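Local structure of dihydropteroate synthase (Xanthomonas albilineans, 6OFW) at residues G117-V122 with V139-M144; P218-L223 with A257-V262. The protein probably catalyses the condensation of para-aminobenzoate with 6-hydroxymethyl-7,8-dihydropterin diphosphate to give 7,8-dihydropteroate, the precursor of folate derivatives. All coordinates share one frame; numbering follows the deposited sequence.

Contacts 1 and 2 show how two strand pairs of one TIM barrel, separated by strand 187-190, share a ligand. Along the chain contact 1 closes before contact 2 opens. Contact 1 joins strands 118-121 and 141-144; contact 2 joins strands 220-221 and 259-262, and the strand between them completes the barrel wall, with backbone bonds from R186 to V141 and from I189 to L220. The centres are 12 Å apart, and inside the barrel V142 of contact 1 packs on L220 of contact 2. Their contributions to the pterin differ: N120 pairs with N1 and N2 of the ligand, while M144 and R261 lie on opposite faces of the ring. D61 couples the pairs, its OD2 meeting both N120 and R261.

Contact 1: residues G117-V122 with V139-M144; sequences GMINDV and VPVVLM. With 22D (4-{[(2-amino-4-oxo-3,4-dihydropteridin-6-yl)methyl]amino}benzoic acid), chain E.
The carbonyl oxygen of I119 is held by two groups of the adjacent strand: V142 N donates to I119 O at 2.8 Å, and V141 CA makes a CA-H...O contact with it, V141 CA to I119 O 3.2 Å. This is the parallel pairing of a beta-alpha-beta unit, strand 118-121, helix 130-137 and strand 141-144, in a TIM barrel. I119 N returns a bond to P140 O, and D121 N to V142 O, whereas M144 N to D121 O is weak. The face of I119 and D121 packs against helix 105-114, which V139 also touches. The other carries N120 and V142, side by side and pointing the same way. With its CG trans to the main-chain nitrogen (chi1 175°), N120 sends its amide to the pterin, where OD1 accepts from 22D N2 at 2.7 Å, almost straight at 174°, and ND2 donates to 22D N1 at 2.9 Å; the amide thereby recognises a donor and an acceptor together. V142 CB lies 3.4 Å from N120 OD1, flanking that oxygen. M144 brings SD to 3.5 Å from 22D N3, and the bend at chi3 (78°) then turns CE back onto V122 CB. Beyond, one water donates to both V122 O and M144 O.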
loop_
_atom_site.group_PDB
_atom_site.type_symbol
_atom_site.label_atom_id
_atom_site.label_comp_id
_atom_site.label_asym_id
_atom_site.label_seq_id
_atom_site.Cartn_x
_atom_site.Cartn_y
_atom_site.Cartn_z
ATOM N N GLY B 117 5.405 -26.757 10.877
ATOM C CA GLY B 117 6.830 -26.548 10.663
ATOM C C GLY B 117 7.436 -25.361 11.366
ATOM O O GLY B 117 8.644 -25.140 11.262
ATOM N N MET B 118 6.634 -24.594 12.112
ATOM C CA MET B 118 7.127 -23.412 12.813
ATOM C C MET B 118 6.224 -23.148 13.997
ATOM O O MET B 118 5.028 -23.448 13.939
ATOM C CB MET B 118 7.101 -22.199 11.831
ATOM C CG MET B 118 7.397 -20.829 12.466
ATOM S SD MET B 118 7.294 -19.431 11.301
ATOM C CE MET B 118 8.560 -19.861 10.189
ATOM N N ILE B 119 6.778 -22.551 15.048
ATOM C CA ILE B 119 6.009 -22.162 16.231
ATOM C C ILE B 119 6.003 -20.645 16.308
ATOM O O ILE B 119 7.064 -20.002 16.322
ATOM C CB ILE B 119 6.538 -22.808 17.548
ATOM C CG1 ILE B 119 6.368 -24.349 17.502
ATOM C CG2 ILE B 119 5.807 -22.226 18.780
ATOM C CD1 ILE B 119 7.346 -25.091 18.302
ATOM N N ASN B 120 4.802 -20.070 16.343
ATOM C CA ASN B 120 4.652 -18.634 16.450
ATOM C C ASN B 120 4.193 -18.365 17.875
ATOM O O ASN B 120 3.031 -18.600 18.202
ATOM C CB ASN B 120 3.675 -18.116 15.369
ATOM C CG ASN B 120 3.386 -16.658 15.507
ATOM O OD1 ASN B 120 4.192 -15.923 16.032
ATOM N ND2 ASN B 120 2.208 -16.244 15.096
ATOM N N ASP B 121 5.107 -17.925 18.738
ATOM C CA ASP B 121 4.775 -17.769 20.152
ATOM C C ASP B 121 4.656 -16.328 20.660
ATOM O O ASP B 121 5.662 -15.654 20.901
ATOM C CB ASP B 121 5.781 -18.570 21.015
ATOM C CG ASP B 121 5.408 -18.714 22.486
ATOM O OD1 ASP B 121 4.346 -18.176 22.900
ATOM O OD2 ASP B 121 6.168 -19.359 23.223
ATOM N N VAL B 122 3.412 -15.908 20.961
ATOM C CA VAL B 122 3.144 -14.573 21.537
ATOM C C VAL B 122 3.853 -14.363 22.890
ATOM O O VAL B 122 4.078 -13.226 23.287
ATOM C CB VAL B 122 1.630 -14.219 21.656
ATOM C CG1 VAL B 122 0.969 -14.127 20.283
ATOM C CG2 VAL B 122 0.875 -15.191 22.582
ATOM N N VAL B 139 12.418 -26.820 14.910
ATOM C CA VAL B 139 11.569 -26.055 13.978
ATOM C C VAL B 139 11.861 -24.573 14.259
ATOM O O VAL B 139 12.210 -24.254 15.405
ATOM C CB VAL B 139 10.032 -26.332 14.134
ATOM C CG1 VAL B 139 9.637 -27.732 13.667
ATOM C CG2 VAL B 139 9.538 -26.057 15.554
ATOM N N PRO B 140 11.661 -23.630 13.292
ATOM C CA PRO B 140 11.856 -22.207 13.625
ATOM C C PRO B 140 10.821 -21.749 14.657
ATOM O O PRO B 140 9.741 -22.335 14.765
ATOM C CB PRO B 140 11.640 -21.479 12.290
ATOM C CG PRO B 140 11.713 -22.536 11.239
ATOM C CD PRO B 140 11.249 -23.795 11.884
ATOM N N VAL B 141 11.143 -20.698 15.389
ATOM C CA VAL B 141 10.259 -20.144 16.423
ATOM C C VAL B 141 10.276 -18.628 16.374
ATOM O O VAL B 141 11.355 -18.022 16.328
ATOM C CB VAL B 141 10.582 -20.664 17.853
ATOM C CG1 VAL B 141 12.036 -20.401 18.254
ATOM C CG2 VAL B 141 9.613 -20.090 18.900
ATOM N N VAL B 142 9.068 -18.017 16.457
ATOM C CA VAL B 142 8.892 -16.577 16.529
ATOM C C VAL B 142 8.833 -16.174 17.989
ATOM O O VAL B 142 7.952 -16.639 18.711
ATOM C CB VAL B 142 7.609 -16.078 15.799
ATOM C CG1 VAL B 142 7.469 -14.558 15.918
ATOM C CG2 VAL B 142 7.587 -16.525 14.345
ATOM N N LEU B 143 9.726 -15.252 18.387
ATOM C CA LEU B 143 9.819 -14.687 19.722
ATOM C C LEU B 143 9.195 -13.292 19.684
ATOM O O LEU B 143 9.793 -12.353 19.162
ATOM C CB LEU B 143 11.296 -14.633 20.188
ATOM C CG LEU B 143 12.092 -15.944 20.198
ATOM C CD1 LEU B 143 13.546 -15.705 20.660
ATOM C CD2 LEU B 143 11.441 -16.995 21.097
ATOM N N MET B 144 7.946 -13.180 20.150
ATOM C CA MET B 144 7.215 -11.926 20.115
ATOM C C MET B 144 7.277 -11.190 21.424
ATOM O O MET B 144 7.352 -11.829 22.476
ATOM C CB MET B 144 5.737 -12.186 19.769
ATOM C CG MET B 144 5.017 -10.963 19.176
ATOM S SD MET B 144 3.203 -11.171 19.160
ATOM C CE MET B 144 2.843 -10.829 20.850
HETATM C C7 22D E . -1.952 -13.039 16.960
HETATM N N8 22D E . -0.656 -13.637 16.688
HETATM C C8A 22D E . 0.406 -12.893 16.316
HETATM N N1 22D E . 1.581 -13.532 16.053
HETATM C C2 22D E . 2.640 -12.758 15.813
HETATM N N2 22D E . 3.841 -13.317 15.677
HETATM N N3 22D E . 2.579 -11.396 15.713
HETATM C C4 22D E . 1.434 -10.642 15.855
HETATM O O4 22D E . 1.476 -9.429 15.701
HETATM C C4A 22D E . 0.262 -11.442 16.183
HETATM N N5 22D E . -0.965 -10.830 16.356
HETATM C C6 22D E . -1.960 -11.547 16.718
HETATM C C9 22D E . -3.298 -10.922 17.006
HETATM N N10 22D E . -3.048 -9.833 17.929
HETATM C CBX 22D E . -3.811 -8.694 18.041
HETATM C CAR 22D E . -3.401 -7.675 18.899
HETATM C CAT 22D E . -4.033 -6.445 18.871
HETATM C CAQ 22D E . -4.930 -8.499 17.235
HETATM C CAS 22D E . -5.574 -7.276 17.224
HETATM C CBY 22D E . -5.112 -6.221 18.013
HETATM C CBV 22D E . -5.647 -4.858 17.805
HETATM O OAJ 22D E . -4.980 -3.904 18.393
HETATM O OXT 22D E . -6.647 -4.669 17.137
HETATM O O HOH W 1 6.249 -12.418 24.822
#

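Contact 2: residues P218-L223 with A257-V262; sequences PVLAGL and ALLLRV. With 22D (4-{[(2-amino-4-oxo-3,4-dihydropteridin-6-yl)methyl]amino}benzoic acid), chain E; SO4 (sulfate ion), chain F.
L220 and L259 meet in the dense middle of this contact, where L220 CD1 settles over the neighbouring backbone, 3.4 Å from L259 O and 3.8 Å from L259 CB, and also reaches R261 CB. Around that methyl the main chains are firmly joined: A221 N donates to L259 O, and R261 N to A221 O at 2.9 Å, nearly straight at 168°. On the reverse side A221 CB touches A257 CB and L260 CD2, all three small apolar groups, with helix 242-254 packed over A221 and L260.

The other end is slacker. P218 CB and L258 CD1 merely graze at 4.3 Å, and L258 is partly exposed. Here V219 O accepts from two successive amides, L258 N and the longer L259 N, because the 257-262 side has one extra residue between the positions facing V219 and L220.

The segments carry the last two strands of the TIM barrel, running parallel, and R261 extends from the inner face of strand 259-262 toward the active-site end. Its chain is straight from CG to NE, then turns at chi4 (-83°), laying the guanidinium nearly parallel to the pterin with 22D N8 3.5 Å above its centre. On the R261 side of the pterin plane, L220 CD2 lies beside the exocyclic amine, 3.5 Å from 22D N2. NE forms a salt bridge with D61, while NH1 and NH2 grip a sulfate, R261 NH2 to O1 at 3.0 Å. N27 and H263 also bind this ion, probably from the crystallisation liquor; its place is consistent with the diphosphate site of the family.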
loop_
_atom_site.group_PDB
_atom_site.type_symbol
_atom_site.label_atom_id
_atom_site.label_comp_id
_atom_site.label_asym_id
_atom_site.label_seq_id
_atom_site.Cartn_x
_atom_site.Cartn_y
_atom_site.Cartn_z
ATOM N N PRO B 218 15.781 -12.633 11.555
ATOM C CA PRO B 218 14.654 -12.081 10.773
ATOM C C PRO B 218 13.542 -11.490 11.649
ATOM O O PRO B 218 13.232 -12.014 12.717
ATOM C CB PRO B 218 14.126 -13.274 9.993
ATOM C CG PRO B 218 15.182 -14.319 10.077
ATOM C CD PRO B 218 16.043 -14.053 11.231
ATOM N N VAL B 219 12.942 -10.396 11.183
ATOM C CA VAL B 219 11.899 -9.697 11.911
ATOM C C VAL B 219 10.547 -9.962 11.252
ATOM O O VAL B 219 10.419 -9.794 10.043
ATOM C CB VAL B 219 12.209 -8.175 12.015
ATOM C CG1 VAL B 219 11.010 -7.370 12.556
ATOM C CG2 VAL B 219 13.467 -7.916 12.848
ATOM N N LEU B 220 9.549 -10.322 12.052
ATOM C CA LEU B 220 8.159 -10.511 11.607
ATOM C C LEU B 220 7.346 -9.307 12.106
ATOM O O LEU B 220 7.509 -8.894 13.249
ATOM C CB LEU B 220 7.593 -11.834 12.184
ATOM C CG LEU B 220 6.060 -12.075 12.152
ATOM C CD1 LEU B 220 5.510 -12.061 10.755
ATOM C CD2 LEU B 220 5.720 -13.420 12.741
ATOM N N ALA B 221 6.464 -8.747 11.253
ATOM C CA ALA B 221 5.583 -7.650 11.639
ATOM C C ALA B 221 4.147 -8.060 11.317
ATOM O O ALA B 221 3.889 -8.570 10.233
ATOM C CB ALA B 221 5.934 -6.397 10.852
ATOM N N GLY B 222 3.247 -7.817 12.252
ATOM C CA GLY B 222 1.817 -8.089 12.088
ATOM C C GLY B 222 0.993 -6.885 12.508
ATOM O O GLY B 222 0.850 -6.692 13.659
ATOM N N LEU B 223 0.495 -6.105 11.560
ATOM C CA LEU B 223 -0.334 -4.919 11.850
ATOM C C LEU B 223 -1.677 -5.105 11.156
ATOM O O LEU B 223 -2.416 -4.171 11.123
ATOM C CB LEU B 223 0.347 -3.661 11.326
ATOM C CG LEU B 223 1.662 -3.279 11.990
ATOM C CD1 LEU B 223 2.807 -3.389 11.017
ATOM C CD2 LEU B 223 1.617 -1.883 12.561
ATOM N N ALA B 257 11.554 -5.644 7.859
ATOM C CA ALA B 257 10.802 -6.864 8.164
ATOM C C ALA B 257 10.934 -7.859 7.026
ATOM O O ALA B 257 10.844 -7.462 5.859
ATOM C CB ALA B 257 9.338 -6.553 8.435
ATOM N N LEU B 258 11.192 -9.147 7.357
ATOM C CA LEU B 258 11.311 -10.193 6.335
ATOM C C LEU B 258 10.096 -11.108 6.282
ATOM O O LEU B 258 9.986 -11.956 5.395
ATOM C CB LEU B 258 12.624 -11.001 6.484
ATOM C CG LEU B 258 13.907 -10.274 6.015
ATOM C CD1 LEU B 258 15.154 -10.978 6.518
ATOM C CD2 LEU B 258 13.949 -10.118 4.496
ATOM N N LEU B 259 9.171 -10.940 7.226
ATOM C CA LEU B 259 7.945 -11.753 7.242
ATOM C C LEU B 259 6.802 -10.834 7.674
ATOM O O LEU B 259 6.998 -9.988 8.551
ATOM C CB LEU B 259 8.135 -12.955 8.205
ATOM C CG LEU B 259 7.194 -14.173 8.077
ATOM C CD1 LEU B 259 7.225 -14.796 6.671
ATOM C CD2 LEU B 259 7.579 -15.248 9.093
ATOM N N LEU B 260 5.630 -10.975 7.037
ATOM C CA LEU B 260 4.464 -10.119 7.289
ATOM C C LEU B 260 3.242 -10.948 7.551
ATOM O O LEU B 260 2.856 -11.744 6.708
ATOM C CB LEU B 260 4.246 -9.163 6.082
ATOM C CG LEU B 260 5.477 -8.280 5.753
ATOM C CD1 LEU B 260 5.476 -7.852 4.329
ATOM C CD2 LEU B 260 5.611 -7.111 6.722
ATOM N N ARG B 261 2.642 -10.777 8.736
ATOM C CA ARG B 261 1.478 -11.579 9.165
ATOM C C ARG B 261 0.197 -10.844 8.809
ATOM O O ARG B 261 -0.150 -9.851 9.465
ATOM C CB ARG B 261 1.587 -11.889 10.681
ATOM C CG ARG B 261 0.532 -12.866 11.149
ATOM C CD ARG B 261 0.672 -13.241 12.616
ATOM N NE ARG B 261 -0.427 -14.133 13.007
ATOM C CZ ARG B 261 -1.647 -13.731 13.368
ATOM N NH1 ARG B 261 -1.935 -12.437 13.443
ATOM N NH2 ARG B 261 -2.575 -14.618 13.681
ATOM N N VAL B 262 -0.475 -11.305 7.746
ATOM C CA VAL B 262 -1.614 -10.572 7.174
ATOM C C VAL B 262 -2.877 -11.407 6.923
ATOM O O VAL B 262 -2.800 -12.602 6.690
ATOM C CB VAL B 262 -1.176 -9.836 5.855
ATOM C CG1 VAL B 262 0.180 -9.124 6.018
ATOM C CG2 VAL B 262 -1.113 -10.784 4.662
HETATM C C7 22D E . -1.952 -13.039 16.960
HETATM N N8 22D E . -0.656 -13.637 16.688
HETATM C C8A 22D E . 0.406 -12.893 16.316
HETATM N N1 22D E . 1.581 -13.532 16.053
HETATM C C2 22D E . 2.640 -12.758 15.813
HETATM N N2 22D E . 3.841 -13.317 15.677
HETATM N N3 22D E . 2.579 -11.396 15.713
HETATM C C4 22D E . 1.434 -10.642 15.855
HETATM O O4 22D E . 1.476 -9.429 15.701
HETATM C C4A 22D E . 0.262 -11.442 16.183
HETATM N N5 22D E . -0.965 -10.830 16.356
HETATM C C6 22D E . -1.960 -11.547 16.718
HETATM C C9 22D E . -3.298 -10.922 17.006
HETATM N N10 22D E . -3.048 -9.833 17.929
HETATM C CBX 22D E . -3.811 -8.694 18.041
HETATM C CAR 22D E . -3.401 -7.675 18.899
HETATM C CAT 22D E . -4.033 -6.445 18.871
HETATM C CAQ 22D E . -4.930 -8.499 17.235
HETATM C CAS 22D E . -5.574 -7.276 17.224
HETATM C CBY 22D E . -5.112 -6.221 18.013
HETATM C CBV 22D E . -5.647 -4.858 17.805
HETATM O OAJ 22D E . -4.980 -3.904 18.393
HETATM O OXT 22D E . -6.647 -4.669 17.137
HETATM S S SO4 F . -5.770 -11.989 14.327
HETATM O O1 SO4 F . -5.230 -13.358 14.461
HETATM O O2 SO4 F . -4.723 -11.145 13.852
HETATM O O3 SO4 F . -6.896 -11.987 13.419
HETATM O O4 SO4 F . -6.208 -11.541 15.638
#